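Local coordinates for putative cell surface protein (Streptococcus pyogenes, PDB 4OFQ) that probably mediates attachment of the bacterium to host or microbial partners as an antigen I/II-family surface adhesin, at residues S189-E201 / E216-T228. Sequence-based numbering, arbitrary orientation.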
loop_
_atom_site.group_PDB
_atom_site.type_symbol
_atom_site.label_atom_id
_atom_site.label_comp_id
_atom_site.label_asym_id
_atom_site.label_seq_id
_atom_site.Cartn_x
_atom_site.Cartn_y
_atom_site.Cartn_z
ATOM N N SER A 189 -6.784 1.636 0.937
ATOM C CA SER A 189 -8.013 1.542 0.173
ATOM C C SER A 189 -8.595 0.141 0.303
ATOM O O SER A 189 -7.864 -0.846 0.231
ATOM C CB SER A 189 -7.744 1.856 -1.298
ATOM O OG SER A 189 -7.566 3.242 -1.481
ATOM N N GLU A 190 -9.897 0.055 0.539
ATOM C CA GLU A 190 -10.549 -1.242 0.527
ATOM C C GLU A 190 -10.966 -1.513 -0.904
ATOM O O GLU A 190 -11.761 -0.769 -1.479
ATOM C CB GLU A 190 -11.758 -1.277 1.448
ATOM C CG GLU A 190 -12.421 -2.646 1.490
ATOM C CD GLU A 190 -13.598 -2.698 2.441
ATOM O OE1 GLU A 190 -13.716 -1.786 3.286
ATOM O OE2 GLU A 190 -14.405 -3.648 2.338
ATOM N N LEU A 191 -10.415 -2.584 -1.467
ATOM C CA LEU A 191 -10.661 -2.965 -2.849
ATOM C C LEU A 191 -11.874 -3.877 -2.928
ATOM O O LEU A 191 -11.909 -4.912 -2.268
ATOM C CB LEU A 191 -9.446 -3.717 -3.403
ATOM C CG LEU A 191 -8.099 -3.038 -3.187
ATOM C CD1 LEU A 191 -6.970 -3.897 -3.746
ATOM C CD2 LEU A 191 -8.110 -1.661 -3.835
ATOM N N THR A 192 -12.863 -3.497 -3.737
ATOM C CA THR A 192 -14.005 -4.375 -4.008
ATOM C C THR A 192 -14.395 -4.228 -5.481
ATOM O O THR A 192 -14.233 -3.159 -6.075
ATOM C CB THR A 192 -15.244 -4.077 -3.096
ATOM O OG1 THR A 192 -15.830 -2.828 -3.462
ATOM C CG2 THR A 192 -14.876 -4.036 -1.620
ATOM N N VAL A 193 -14.877 -5.309 -6.080
ATOM C CA VAL A 193 -15.461 -5.228 -7.419
ATOM C C VAL A 193 -16.753 -6.032 -7.432
ATOM O O VAL A 193 -16.971 -6.875 -6.565
ATOM C CB VAL A 193 -14.505 -5.748 -8.530
ATOM C CG1 VAL A 193 -13.311 -4.783 -8.700
ATOM C CG2 VAL A 193 -14.032 -7.155 -8.213
ATOM N N HIS A 194 -17.610 -5.765 -8.408
ATOM C CA HIS A 194 -18.907 -6.425 -8.459
ATOM C C HIS A 194 -19.206 -6.958 -9.850
ATOM O O HIS A 194 -18.800 -6.375 -10.862
ATOM C CB HIS A 194 -20.013 -5.471 -7.999
ATOM C CG HIS A 194 -19.827 -4.966 -6.603
ATOM N ND1 HIS A 194 -19.097 -3.834 -6.313
ATOM C CD2 HIS A 194 -20.261 -5.449 -5.414
ATOM C CE1 HIS A 194 -19.094 -3.637 -5.006
ATOM N NE2 HIS A 194 -19.794 -4.604 -4.438
ATOM N N LYS A 195 -19.911 -8.079 -9.893
ATOM C CA LYS A 195 -20.338 -8.644 -11.156
ATOM C C LYS A 195 -21.842 -8.691 -11.168
ATOM O O LYS A 195 -22.449 -9.039 -10.163
ATOM C CB LYS A 195 -19.788 -10.051 -11.361
ATOM C CG LYS A 195 -20.270 -10.664 -12.672
ATOM C CD LYS A 195 -19.422 -11.872 -13.089
ATOM C CE LYS A 195 -19.846 -12.371 -14.460
ATOM N NZ LYS A 195 -18.915 -13.406 -14.967
ATOM N N ASP A 196 -22.460 -8.315 -12.285
ATOM C CA ASP A 196 -23.893 -8.532 -12.404
ATOM C C ASP A 196 -24.192 -9.191 -13.729
ATOM O O ASP A 196 -23.331 -9.248 -14.627
ATOM C CB ASP A 196 -24.687 -7.236 -12.223
ATOM C CG ASP A 196 -26.008 -7.464 -11.483
ATOM O OD1 ASP A 196 -26.574 -8.602 -11.541
ATOM O OD2 ASP A 196 -26.472 -6.503 -10.834
ATOM N N VAL A 197 -25.393 -9.746 -13.830
ATOM C CA VAL A 197 -25.832 -10.378 -15.066
ATOM C C VAL A 197 -27.187 -9.781 -15.461
ATOM O O VAL A 197 -28.098 -9.666 -14.634
ATOM C CB VAL A 197 -25.878 -11.926 -14.960
ATOM C CG1 VAL A 197 -26.803 -12.383 -13.830
ATOM C CG2 VAL A 197 -26.313 -12.529 -16.285
ATOM N N PHE A 198 -27.285 -9.374 -16.723
ATOM C CA PHE A 198 -28.459 -8.689 -17.244
ATOM C C PHE A 198 -28.995 -9.340 -18.497
ATOM O O PHE A 198 -28.275 -10.051 -19.198
ATOM C CB PHE A 198 -28.087 -7.258 -17.629
ATOM C CG PHE A 198 -27.578 -6.433 -16.499
ATOM C CD1 PHE A 198 -28.448 -5.920 -15.555
ATOM C CD2 PHE A 198 -26.231 -6.132 -16.391
ATOM C CE1 PHE A 198 -27.983 -5.142 -14.509
ATOM C CE2 PHE A 198 -25.770 -5.348 -15.354
ATOM C CZ PHE A 198 -26.649 -4.854 -14.410
ATOM N N ASP A 199 -30.273 -9.075 -18.757
ATOM C CA ASP A 199 -30.921 -9.387 -20.020
ATOM C C ASP A 199 -30.326 -8.519 -21.127
ATOM O O ASP A 199 -30.173 -8.949 -22.268
ATOM C CB ASP A 199 -32.427 -9.116 -19.898
ATOM C CG ASP A 199 -32.739 -7.837 -19.114
ATOM O OD1 ASP A 199 -31.856 -7.327 -18.385
ATOM O OD2 ASP A 199 -33.881 -7.348 -19.208
ATOM N N LYS A 200 -29.990 -7.289 -20.764
ATOM C CA LYS A 200 -29.453 -6.309 -21.700
ATOM C C LYS A 200 -28.695 -5.254 -20.933
ATOM O O LYS A 200 -28.968 -5.027 -19.753
ATOM C CB LYS A 200 -30.581 -5.666 -22.518
ATOM C CG LYS A 200 -31.697 -5.078 -21.681
ATOM C CD LYS A 200 -32.966 -4.938 -22.506
ATOM C CE LYS A 200 -34.195 -5.296 -21.680
ATOM N NZ LYS A 200 -35.103 -6.222 -22.418
ATOM N N GLU A 201 -27.743 -4.616 -21.608
ATOM C CA GLU A 201 -26.835 -3.652 -20.979
ATOM C C GLU A 201 -27.487 -2.601 -20.066
ATOM O O GLU A 201 -26.987 -2.339 -18.976
ATOM C CB GLU A 201 -25.958 -2.970 -22.028
ATOM C CG GLU A 201 -24.916 -2.028 -21.440
ATOM C CD GLU A 201 -24.048 -1.419 -22.509
ATOM O OE1 GLU A 201 -23.994 -2.004 -23.615
ATOM O OE2 GLU A 201 -23.433 -0.361 -22.257
ATOM N N GLU A 216 -29.379 -14.210 -25.493
ATOM C CA GLU A 216 -28.150 -13.549 -25.075
ATOM C C GLU A 216 -28.279 -13.005 -23.668
ATOM O O GLU A 216 -29.357 -12.591 -23.250
ATOM C CB GLU A 216 -27.787 -12.411 -26.036
ATOM C CG GLU A 216 -27.348 -12.879 -27.414
ATOM C CD GLU A 216 -26.842 -11.737 -28.300
ATOM O OE1 GLU A 216 -26.954 -10.559 -27.891
ATOM O OE2 GLU A 216 -26.320 -12.027 -29.399
ATOM N N VAL A 217 -27.176 -13.019 -22.929
ATOM C CA VAL A 217 -27.126 -12.276 -21.684
ATOM C C VAL A 217 -25.847 -11.462 -21.638
ATOM O O VAL A 217 -24.880 -11.740 -22.346
ATOM C CB VAL A 217 -27.246 -13.143 -20.401
ATOM C CG1 VAL A 217 -28.448 -14.097 -20.479
ATOM C CG2 VAL A 217 -25.949 -13.889 -20.112
ATOM N N THR A 218 -25.865 -10.442 -20.803
ATOM C CA THR A 218 -24.721 -9.563 -20.694
ATOM C C THR A 218 -24.195 -9.571 -19.282
ATOM O O THR A 218 -24.945 -9.335 -18.338
ATOM C CB THR A 218 -25.125 -8.122 -21.043
ATOM O OG1 THR A 218 -25.549 -8.072 -22.409
ATOM C CG2 THR A 218 -23.961 -7.191 -20.840
ATOM N N TYR A 219 -22.897 -9.812 -19.130
ATOM C CA TYR A 219 -22.291 -9.698 -17.807
ATOM C C TYR A 219 -21.663 -8.317 -17.687
ATOM O O TYR A 219 -20.980 -7.856 -18.606
ATOM C CB TYR A 219 -21.223 -10.773 -17.577
ATOM C CG TYR A 219 -21.769 -12.182 -17.518
ATOM C CD1 TYR A 219 -22.629 -12.569 -16.506
ATOM C CD2 TYR A 219 -21.423 -13.128 -18.488
ATOM C CE1 TYR A 219 -23.131 -13.867 -16.448
ATOM C CE2 TYR A 219 -21.925 -14.413 -18.443
ATOM C CZ TYR A 219 -22.780 -14.773 -17.426
ATOM O OH TYR A 219 -23.292 -16.052 -17.384
ATOM N N ARG A 220 -21.904 -7.655 -16.563
ATOM C CA ARG A 220 -21.191 -6.418 -16.281
ATOM C C ARG A 220 -20.101 -6.689 -15.250
ATOM O O ARG A 220 -20.388 -7.137 -14.121
ATOM C CB ARG A 220 -22.119 -5.340 -15.743
ATOM C CG ARG A 220 -21.363 -4.050 -15.458
ATOM C CD ARG A 220 -22.290 -2.937 -15.036
ATOM N NE ARG A 220 -22.670 -3.036 -13.633
ATOM C CZ ARG A 220 -22.522 -2.049 -12.754
ATOM N NH1 ARG A 220 -21.991 -0.892 -13.131
ATOM N NH2 ARG A 220 -22.901 -2.222 -11.494
ATOM N N LEU A 221 -18.856 -6.434 -15.638
ATOM C CA LEU A 221 -17.746 -6.544 -14.706
ATOM C C LEU A 221 -17.408 -5.137 -14.240
ATOM O O LEU A 221 -16.815 -4.365 -14.983
ATOM C CB LEU A 221 -16.537 -7.201 -15.383
ATOM C CG LEU A 221 -16.825 -8.428 -16.260
ATOM C CD1 LEU A 221 -15.513 -9.045 -16.812
ATOM C CD2 LEU A 221 -17.634 -9.473 -15.473
ATOM N N GLU A 222 -17.808 -4.791 -13.021
ATOM C CA GLU A 222 -17.648 -3.415 -12.541
ATOM C C GLU A 222 -16.269 -3.230 -11.917
ATOM O O GLU A 222 -15.968 -3.831 -10.886
ATOM C CB GLU A 222 -18.733 -3.072 -11.508
ATOM C CG GLU A 222 -18.702 -1.608 -11.088
ATOM C CD GLU A 222 -19.780 -1.247 -10.080
ATOM O OE1 GLU A 222 -19.721 -1.751 -8.938
ATOM O OE2 GLU A 222 -20.677 -0.444 -10.432
ATOM N N GLY A 223 -15.427 -2.418 -12.545
ATOM C CA GLY A 223 -14.081 -2.198 -12.023
ATOM C C GLY A 223 -14.059 -1.270 -10.817
ATOM O O GLY A 223 -14.945 -0.436 -10.628
ATOM N N TRP A 224 -13.031 -1.419 -9.990
ATOM C CA TRP A 224 -12.882 -0.587 -8.808
ATOM C C TRP A 224 -12.417 0.780 -9.272
ATOM O O TRP A 224 -11.624 0.889 -10.206
ATOM C CB TRP A 224 -11.848 -1.227 -7.852
ATOM C CG TRP A 224 -11.523 -0.429 -6.634
ATOM C CD1 TRP A 224 -12.351 -0.157 -5.581
ATOM C CD2 TRP A 224 -10.266 0.192 -6.322
ATOM N NE1 TRP A 224 -11.697 0.615 -4.647
ATOM C CE2 TRP A 224 -10.412 0.831 -5.072
ATOM C CE3 TRP A 224 -9.032 0.261 -6.977
ATOM C CZ2 TRP A 224 -9.368 1.529 -4.460
ATOM C CZ3 TRP A 224 -7.990 0.959 -6.367
ATOM C CH2 TRP A 224 -8.172 1.593 -5.125
ATOM N N VAL A 225 -12.928 1.832 -8.642
ATOM C CA VAL A 225 -12.494 3.183 -8.982
ATOM C C VAL A 225 -11.231 3.534 -8.177
ATOM O O VAL A 225 -11.231 3.486 -6.945
ATOM C CB VAL A 225 -13.589 4.210 -8.711
ATOM C CG1 VAL A 225 -13.043 5.610 -8.926
ATOM C CG2 VAL A 225 -14.820 3.947 -9.630
ATOM N N VAL A 226 -10.155 3.867 -8.886
ATOM C CA VAL A 226 -8.911 4.286 -8.251
ATOM C C VAL A 226 -9.070 5.736 -7.832
ATOM O O VAL A 226 -9.338 6.595 -8.670
ATOM C CB VAL A 226 -7.728 4.143 -9.224
ATOM C CG1 VAL A 226 -6.422 4.562 -8.573
ATOM C CG2 VAL A 226 -7.621 2.705 -9.700
ATOM N N PRO A 227 -8.920 6.013 -6.531
ATOM C CA PRO A 227 -9.233 7.335 -5.983
ATOM C C PRO A 227 -8.106 8.323 -6.164
ATOM O O PRO A 227 -6.954 7.910 -6.368
ATOM C CB PRO A 227 -9.406 7.050 -4.489
ATOM C CG PRO A 227 -8.407 5.939 -4.238
ATOM C CD PRO A 227 -8.504 5.062 -5.478
ATOM N N THR A 228 -8.431 9.610 -6.067
ATOM C CA THR A 228 -7.415 10.650 -6.095
ATOM C C THR A 228 -6.755 10.732 -4.729
ATOM O O THR A 228 -7.212 10.096 -3.779
ATOM C CB THR A 228 -7.991 12.030 -6.475
ATOM O OG1 THR A 228 -8.969 12.421 -5.507
ATOM C CG2 THR A 228 -8.644 11.976 -7.843
HETATM O O HOH W 1 -12.480 1.749 -1.995
HETATM O O HOH W 2 -17.401 -2.560 -8.313
HETATM O O HOH W 3 -27.616 -9.496 -23.339
#
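Val197 and Tyr219 form a non-hydrogen-bonded pair in an antiparallel ladder joining edge strand 194-198 to strand 216-222, in one sheet of the C-terminal beta sandwich. The short strand axes approach to 4.7 Å with 163° between their directions, consistent with neighbouring antiparallel strands. Five backbone hydrogen bonds zip the ladder: Asp196 and Arg220 exchange two, as do Phe198 and Thr218; the fifth runs from Glu222 N to His194 O.

On the face carrying Lys195, Val197, Tyr219 and Leu221, packing is built around the Tyr219 ring. Lys195 leaves its strand with CG anti to the backbone N (chi1 178°) and stays extended beyond it, bringing CE to 3.5 Å from Tyr219 CD1. Its NZ stands over one ring face, 4.2 Å from the Tyr219 centroid and 18° off the normal. NZ is covalently joined to Asn326 CG, an intramolecular isopeptide bond tying this strand to strand 323-332 of the other sheet. The contact is therefore better read as a linked amide nitrogen over a ring than as a charged lysine; Asp241 also hydrogen-bonds NZ. Val197 CG2 lies 3.5 Å from Tyr219 CE1, while Tyr219 OH is anchored by Asp248.

The other face is more polar. Arg220 bends at chi3, and its NH2 makes a salt bridge to Glu222 OE2 at 3.0 Å; Asp311 binds NH1. The Phe198 ring turns its CE2 edge to Arg220 CB, which lies in the ring plane.

Past the ladder, Leu191 CD2 sits over one face of the Trp224 six-membered ring in a CH-pi contact, 3.4 Å from its centroid and almost on the normal, with Ser189 CB against Trp224 CZ2. A water bridges the two segments, donating to Glu190 O at 2.7 Å and accepting from Trp224 NE1 at 3.0 Å.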